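Local coordinates for protein sulfate adenylyltransferase (Allochromatium vinosum, PDB 4DNX) that catalyses the transfer of the adenylyl group of ATP to sulfate, giving adenosine 5'-phosphosulfate and diphosphate, at residues Trp192-Met204 with Ala215-Leu229. Numbering follows the deposited sequence.
Sequences WQKIVAFQTRNPM and AMEAVEADGVVIHML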
loop_
_atom_site.group_PDB
_atom_site.type_symbol
_atom_site.label_atom_id
_atom_site.label_comp_id
_atom_site.label_asym_id
_atom_site.label_seq_id
_atom_site.Cartn_x
_atom_site.Cartn_y
_atom_site.Cartn_z
ATOM N N TRP A 192 -13.672 8.695 -10.795
ATOM C CA TRP A 192 -13.014 9.586 -11.759
ATOM C C TRP A 192 -13.076 9.010 -13.178
ATOM O O TRP A 192 -12.739 7.811 -13.370
ATOM C CB TRP A 192 -11.547 9.778 -11.373
ATOM C CG TRP A 192 -11.332 10.503 -10.074
ATOM C CD1 TRP A 192 -12.280 11.104 -9.254
ATOM C CD2 TRP A 192 -10.068 10.728 -9.465
ATOM N NE1 TRP A 192 -11.652 11.665 -8.153
ATOM C CE2 TRP A 192 -10.296 11.474 -8.272
ATOM C CE3 TRP A 192 -8.743 10.360 -9.807
ATOM C CZ2 TRP A 192 -9.239 11.868 -7.414
ATOM C CZ3 TRP A 192 -7.682 10.767 -8.939
ATOM C CH2 TRP A 192 -7.943 11.504 -7.780
ATOM N N GLN A 193 -13.493 9.854 -14.141
ATOM C CA GLN A 193 -13.599 9.493 -15.573
ATOM C C GLN A 193 -12.432 10.004 -16.422
ATOM O O GLN A 193 -12.021 9.355 -17.380
ATOM C CB GLN A 193 -14.874 10.092 -16.180
ATOM C CG GLN A 193 -16.151 9.837 -15.419
ATOM C CD GLN A 193 -16.704 8.472 -15.698
ATOM O OE1 GLN A 193 -15.963 7.487 -15.780
ATOM N NE2 GLN A 193 -18.013 8.396 -15.839
ATOM N N LYS A 194 -11.912 11.183 -16.063
ATOM C CA LYS A 194 -10.713 11.718 -16.698
ATOM C C LYS A 194 -9.735 12.004 -15.573
ATOM O O LYS A 194 -10.104 12.542 -14.511
ATOM C CB LYS A 194 -11.024 12.966 -17.524
ATOM C CG LYS A 194 -11.773 12.594 -18.811
ATOM C CD LYS A 194 -12.188 13.826 -19.575
ATOM C CE LYS A 194 -12.791 13.419 -20.927
ATOM N NZ LYS A 194 -13.535 14.546 -21.567
ATOM N N ILE A 195 -8.491 11.591 -15.774
ATOM C CA ILE A 195 -7.496 11.619 -14.685
ATOM C C ILE A 195 -6.161 12.109 -15.245
ATOM O O ILE A 195 -5.639 11.508 -16.203
ATOM C CB ILE A 195 -7.274 10.166 -14.087
ATOM C CG1 ILE A 195 -8.623 9.553 -13.628
ATOM C CG2 ILE A 195 -6.263 10.206 -12.948
ATOM C CD1 ILE A 195 -9.328 8.750 -14.714
ATOM N N VAL A 196 -5.619 13.204 -14.680
ATOM C CA VAL A 196 -4.284 13.709 -15.088
ATOM C C VAL A 196 -3.212 13.060 -14.219
ATOM O O VAL A 196 -3.418 12.914 -13.017
ATOM C CB VAL A 196 -4.239 15.235 -14.855
ATOM C CG1 VAL A 196 -2.800 15.797 -15.046
ATOM C CG2 VAL A 196 -5.255 15.952 -15.765
ATOM N N ALA A 197 -2.068 12.647 -14.785
ATOM C CA ALA A 197 -0.969 12.132 -13.950
ATOM C C ALA A 197 0.172 13.156 -13.980
ATOM O O ALA A 197 0.438 13.776 -15.064
ATOM C CB ALA A 197 -0.466 10.769 -14.533
ATOM N N PHE A 198 0.821 13.340 -12.834
ATOM C CA PHE A 198 1.947 14.268 -12.691
ATOM C C PHE A 198 3.045 13.575 -11.907
ATOM O O PHE A 198 2.797 13.158 -10.791
ATOM C CB PHE A 198 1.506 15.559 -11.933
ATOM C CG PHE A 198 2.645 16.546 -11.692
ATOM C CD1 PHE A 198 3.172 17.273 -12.763
ATOM C CD2 PHE A 198 3.187 16.714 -10.404
ATOM C CE1 PHE A 198 4.238 18.194 -12.540
ATOM C CE2 PHE A 198 4.258 17.658 -10.190
ATOM C CZ PHE A 198 4.736 18.349 -11.245
ATOM N N GLN A 199 4.266 13.526 -12.468
ATOM C CA GLN A 199 5.413 12.911 -11.782
ATOM C C GLN A 199 6.192 13.962 -10.979
ATOM O O GLN A 199 6.456 15.060 -11.480
ATOM C CB GLN A 199 6.373 12.285 -12.830
ATOM C CG GLN A 199 7.634 11.690 -12.211
ATOM C CD GLN A 199 8.432 10.829 -13.187
ATOM O OE1 GLN A 199 7.862 10.096 -13.998
ATOM N NE2 GLN A 199 9.767 10.933 -13.118
ATOM N N THR A 200 6.617 13.617 -9.769
ATOM C CA THR A 200 7.562 14.495 -9.055
ATOM C C THR A 200 8.416 13.677 -8.115
ATOM O O THR A 200 8.038 12.576 -7.778
ATOM C CB THR A 200 6.837 15.604 -8.244
ATOM O OG1 THR A 200 7.824 16.552 -7.787
ATOM C CG2 THR A 200 6.060 15.017 -7.079
ATOM N N ARG A 201 9.600 14.195 -7.734
ATOM C CA ARG A 201 10.312 13.540 -6.631
ATOM C C ARG A 201 10.555 14.474 -5.465
ATOM O O ARG A 201 11.106 14.066 -4.429
ATOM C CB ARG A 201 11.613 12.830 -7.074
ATOM C CG ARG A 201 12.631 13.693 -7.699
ATOM C CD ARG A 201 13.829 12.838 -8.168
ATOM N NE ARG A 201 14.766 13.642 -8.954
ATOM C CZ ARG A 201 14.631 13.927 -10.253
ATOM N NH1 ARG A 201 13.593 13.472 -10.950
ATOM N NH2 ARG A 201 15.545 14.670 -10.868
ATOM N N ASN A 202 10.163 15.734 -5.628
ATOM C CA ASN A 202 10.254 16.656 -4.510
ATOM C C ASN A 202 8.933 17.378 -4.163
ATOM O O ASN A 202 7.923 17.171 -4.858
ATOM C CB ASN A 202 11.455 17.586 -4.673
ATOM C CG ASN A 202 12.744 16.896 -4.242
ATOM O OD1 ASN A 202 12.845 16.310 -3.117
ATOM N ND2 ASN A 202 13.695 16.868 -5.147
ATOM N N PRO A 203 8.922 18.143 -3.063
ATOM C CA PRO A 203 7.726 18.925 -2.708
ATOM C C PRO A 203 7.222 19.796 -3.836
ATOM O O PRO A 203 8.008 20.287 -4.662
ATOM C CB PRO A 203 8.183 19.786 -1.534
ATOM C CG PRO A 203 9.310 18.958 -0.901
ATOM C CD PRO A 203 10.030 18.407 -2.126
ATOM N N MET A 204 5.910 19.991 -3.875
ATOM C CA MET A 204 5.316 20.784 -4.943
ATOM C C MET A 204 4.979 22.166 -4.379
ATOM O O MET A 204 4.220 22.280 -3.416
ATOM C CB MET A 204 4.058 20.079 -5.443
ATOM C CG MET A 204 4.388 18.829 -6.278
ATOM S SD MET A 204 2.879 17.891 -6.555
ATOM C CE MET A 204 1.936 19.048 -7.576
ATOM N N ALA A 215 -3.868 21.846 -16.001
ATOM C CA ALA A 215 -4.068 20.627 -16.790
ATOM C C ALA A 215 -5.473 20.056 -16.525
ATOM O O ALA A 215 -6.215 19.729 -17.490
ATOM C CB ALA A 215 -2.988 19.583 -16.521
ATOM N N MET A 216 -5.851 19.982 -15.244
ATOM C CA MET A 216 -7.165 19.467 -14.884
ATOM C C MET A 216 -8.290 20.288 -15.517
ATOM O O MET A 216 -9.253 19.704 -16.032
ATOM C CB MET A 216 -7.340 19.386 -13.373
ATOM C CG MET A 216 -6.340 18.429 -12.719
ATOM S SD MET A 216 -6.201 18.716 -10.933
ATOM C CE MET A 216 -7.673 17.845 -10.510
ATOM N N GLU A 217 -8.179 21.625 -15.502
ATOM C CA GLU A 217 -9.242 22.473 -16.082
ATOM C C GLU A 217 -9.277 22.307 -17.595
ATOM O O GLU A 217 -10.354 22.283 -18.211
ATOM C CB GLU A 217 -9.024 23.945 -15.722
ATOM C CG GLU A 217 -10.163 24.876 -16.199
ATOM C CD GLU A 217 -9.910 26.358 -15.913
ATOM O OE1 GLU A 217 -9.411 26.676 -14.806
ATOM O OE2 GLU A 217 -10.228 27.208 -16.790
ATOM N N ALA A 218 -8.104 22.144 -18.205
ATOM C CA ALA A 218 -8.018 22.119 -19.680
ATOM C C ALA A 218 -8.680 20.878 -20.275
ATOM O O ALA A 218 -9.280 20.935 -21.350
ATOM C CB ALA A 218 -6.554 22.219 -20.139
ATOM N N VAL A 219 -8.545 19.753 -19.584
ATOM C CA VAL A 219 -9.015 18.470 -20.106
ATOM C C VAL A 219 -10.279 17.991 -19.383
ATOM O O VAL A 219 -10.750 16.865 -19.634
ATOM C CB VAL A 219 -7.883 17.395 -20.078
ATOM C CG1 VAL A 219 -6.563 17.990 -20.605
ATOM C CG2 VAL A 219 -7.689 16.806 -18.659
ATOM N N GLU A 220 -10.824 18.865 -18.529
ATOM C CA GLU A 220 -11.993 18.603 -17.667
ATOM C C GLU A 220 -11.806 17.356 -16.798
ATOM O O GLU A 220 -12.709 16.515 -16.707
ATOM C CB GLU A 220 -13.277 18.506 -18.508
ATOM C CG GLU A 220 -13.776 19.860 -19.005
ATOM C CD GLU A 220 -14.680 19.759 -20.247
ATOM O OE1 GLU A 220 -14.948 20.812 -20.862
ATOM O OE2 GLU A 220 -15.127 18.642 -20.612
ATOM N N ALA A 221 -10.629 17.233 -16.180
ATOM C CA ALA A 221 -10.331 16.075 -15.329
ATOM C C ALA A 221 -11.068 16.103 -13.990
ATOM O O ALA A 221 -11.362 17.169 -13.396
ATOM C CB ALA A 221 -8.850 15.962 -15.072
ATOM N N ASP A 222 -11.344 14.909 -13.488
ATOM C CA ASP A 222 -11.959 14.737 -12.191
ATOM C C ASP A 222 -10.925 14.637 -11.073
ATOM O O ASP A 222 -11.247 14.830 -9.887
ATOM C CB ASP A 222 -12.744 13.422 -12.247
ATOM C CG ASP A 222 -13.895 13.476 -13.224
ATOM O OD1 ASP A 222 -14.734 14.393 -13.102
ATOM O OD2 ASP A 222 -13.916 12.627 -14.144
ATOM N N GLY A 223 -9.683 14.325 -11.435
ATOM C CA GLY A 223 -8.675 14.159 -10.413
ATOM C C GLY A 223 -7.285 14.136 -11.006
ATOM O O GLY A 223 -7.141 14.031 -12.229
ATOM N N VAL A 224 -6.291 14.274 -10.126
ATOM C CA VAL A 224 -4.857 14.126 -10.471
ATOM C C VAL A 224 -4.215 13.052 -9.585
ATOM O O VAL A 224 -4.485 12.971 -8.376
ATOM C CB VAL A 224 -4.092 15.453 -10.315
ATOM C CG1 VAL A 224 -4.214 16.024 -8.875
ATOM C CG2 VAL A 224 -2.600 15.283 -10.680
ATOM N N VAL A 225 -3.421 12.181 -10.221
ATOM C CA VAL A 225 -2.597 11.229 -9.502
ATOM C C VAL A 225 -1.205 11.874 -9.473
ATOM O O VAL A 225 -0.629 12.124 -10.568
ATOM C CB VAL A 225 -2.533 9.869 -10.233
ATOM C CG1 VAL A 225 -1.591 8.924 -9.419
ATOM C CG2 VAL A 225 -3.943 9.226 -10.320
ATOM N N ILE A 226 -0.686 12.117 -8.260
ATOM C CA ILE A 226 0.694 12.666 -8.077
ATOM C C ILE A 226 1.484 11.378 -7.899
ATOM O O ILE A 226 1.264 10.636 -6.934
ATOM C CB ILE A 226 0.769 13.553 -6.844
ATOM C CG1 ILE A 226 -0.121 14.817 -7.047
ATOM C CG2 ILE A 226 2.240 13.962 -6.637
ATOM C CD1 ILE A 226 -0.204 15.802 -5.871
ATOM N N HIS A 227 2.331 11.078 -8.865
ATOM C CA HIS A 227 2.980 9.750 -8.956
ATOM C C HIS A 227 4.449 10.013 -8.622
ATOM O O HIS A 227 5.214 10.467 -9.476
ATOM C CB HIS A 227 2.762 9.220 -10.376
ATOM C CG HIS A 227 2.848 7.718 -10.488
ATOM N ND1 HIS A 227 3.353 7.093 -11.609
ATOM C CD2 HIS A 227 2.534 6.735 -9.620
ATOM C CE1 HIS A 227 3.306 5.778 -11.449
ATOM N NE2 HIS A 227 2.823 5.527 -10.241
ATOM N N MET A 228 4.820 9.740 -7.380
ATOM C CA MET A 228 6.153 10.137 -6.883
ATOM C C MET A 228 7.190 9.072 -7.208
ATOM O O MET A 228 6.916 7.854 -7.099
ATOM C CB MET A 228 6.119 10.380 -5.365
ATOM C CG MET A 228 5.255 11.680 -4.898
ATOM S SD MET A 228 5.224 11.834 -3.110
ATOM C CE MET A 228 4.486 10.265 -2.579
ATOM N N LEU A 229 8.362 9.515 -7.650
ATOM C CA LEU A 229 9.405 8.555 -7.979
ATOM C C LEU A 229 10.096 8.242 -6.650
ATOM O O LEU A 229 10.731 9.116 -6.049
ATOM C CB LEU A 229 10.368 9.138 -9.031
ATOM C CG LEU A 229 11.625 8.280 -9.288
ATOM C CD1 LEU A 229 11.292 6.773 -9.499
ATOM C CD2 LEU A 229 12.300 8.881 -10.497
#
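One carboxylate oxygen of D222 grips two successive backbone amides: OD2 accepts from Q193 N at 2.8 Å and from K194 N at 3.1 Å. The two donors come from opposite faces of the carboxylate plane, both on the anti side of the oxygen. With CG beside its own backbone N (chi1 -65°), the carboxylate lies on the side of the Q193 and K194 amides, while D222 N donates to K194 O. Beyond it the strands run parallel in register, V196 N bonding to G223 O, V225 N to V196 O, F198 N to V225 O and H227 N to F198 O; T200 N to H227 O is weak, and L229 N to T200 O closes the series at 3.1 Å.

W192 lies flat over G223, whose CA sits 3.5 Å from the centroid of the six-membered ring and almost exactly on its normal, a CH-pi contact. Its NE1 is hydrogen-bonded to the carbonyl of N258, which, with the contact over G223, limits the turning of the indole, while CZ3 approaches V225 CG2 near the ring plane. In place of W192 a serine would probably leave the N258 carbonyl without this donor and open a gap over G223.

On the same side of the sheet, I195 CG2 touches V225 CG2 at 3.6 Å. V196 points to the other side, where its CG2 methyl, anti to the carbonyl carbon, packs on A221 CB at 3.7 Å and also meets V219 CG2 and M216 CG; CG1 faces A215 CB. Farther along this face M204 and I226 meet tip to tip, SD to CD1 at 3.8 Å. E220, with positive phi, follows helix 206-219 in a Schellman motif and leads the chain into strand 223-230. Together these elements form a beta-alpha-beta crossover within the five-stranded parallel sheet of the Rossmann-like, ATP-sulfurylase domain.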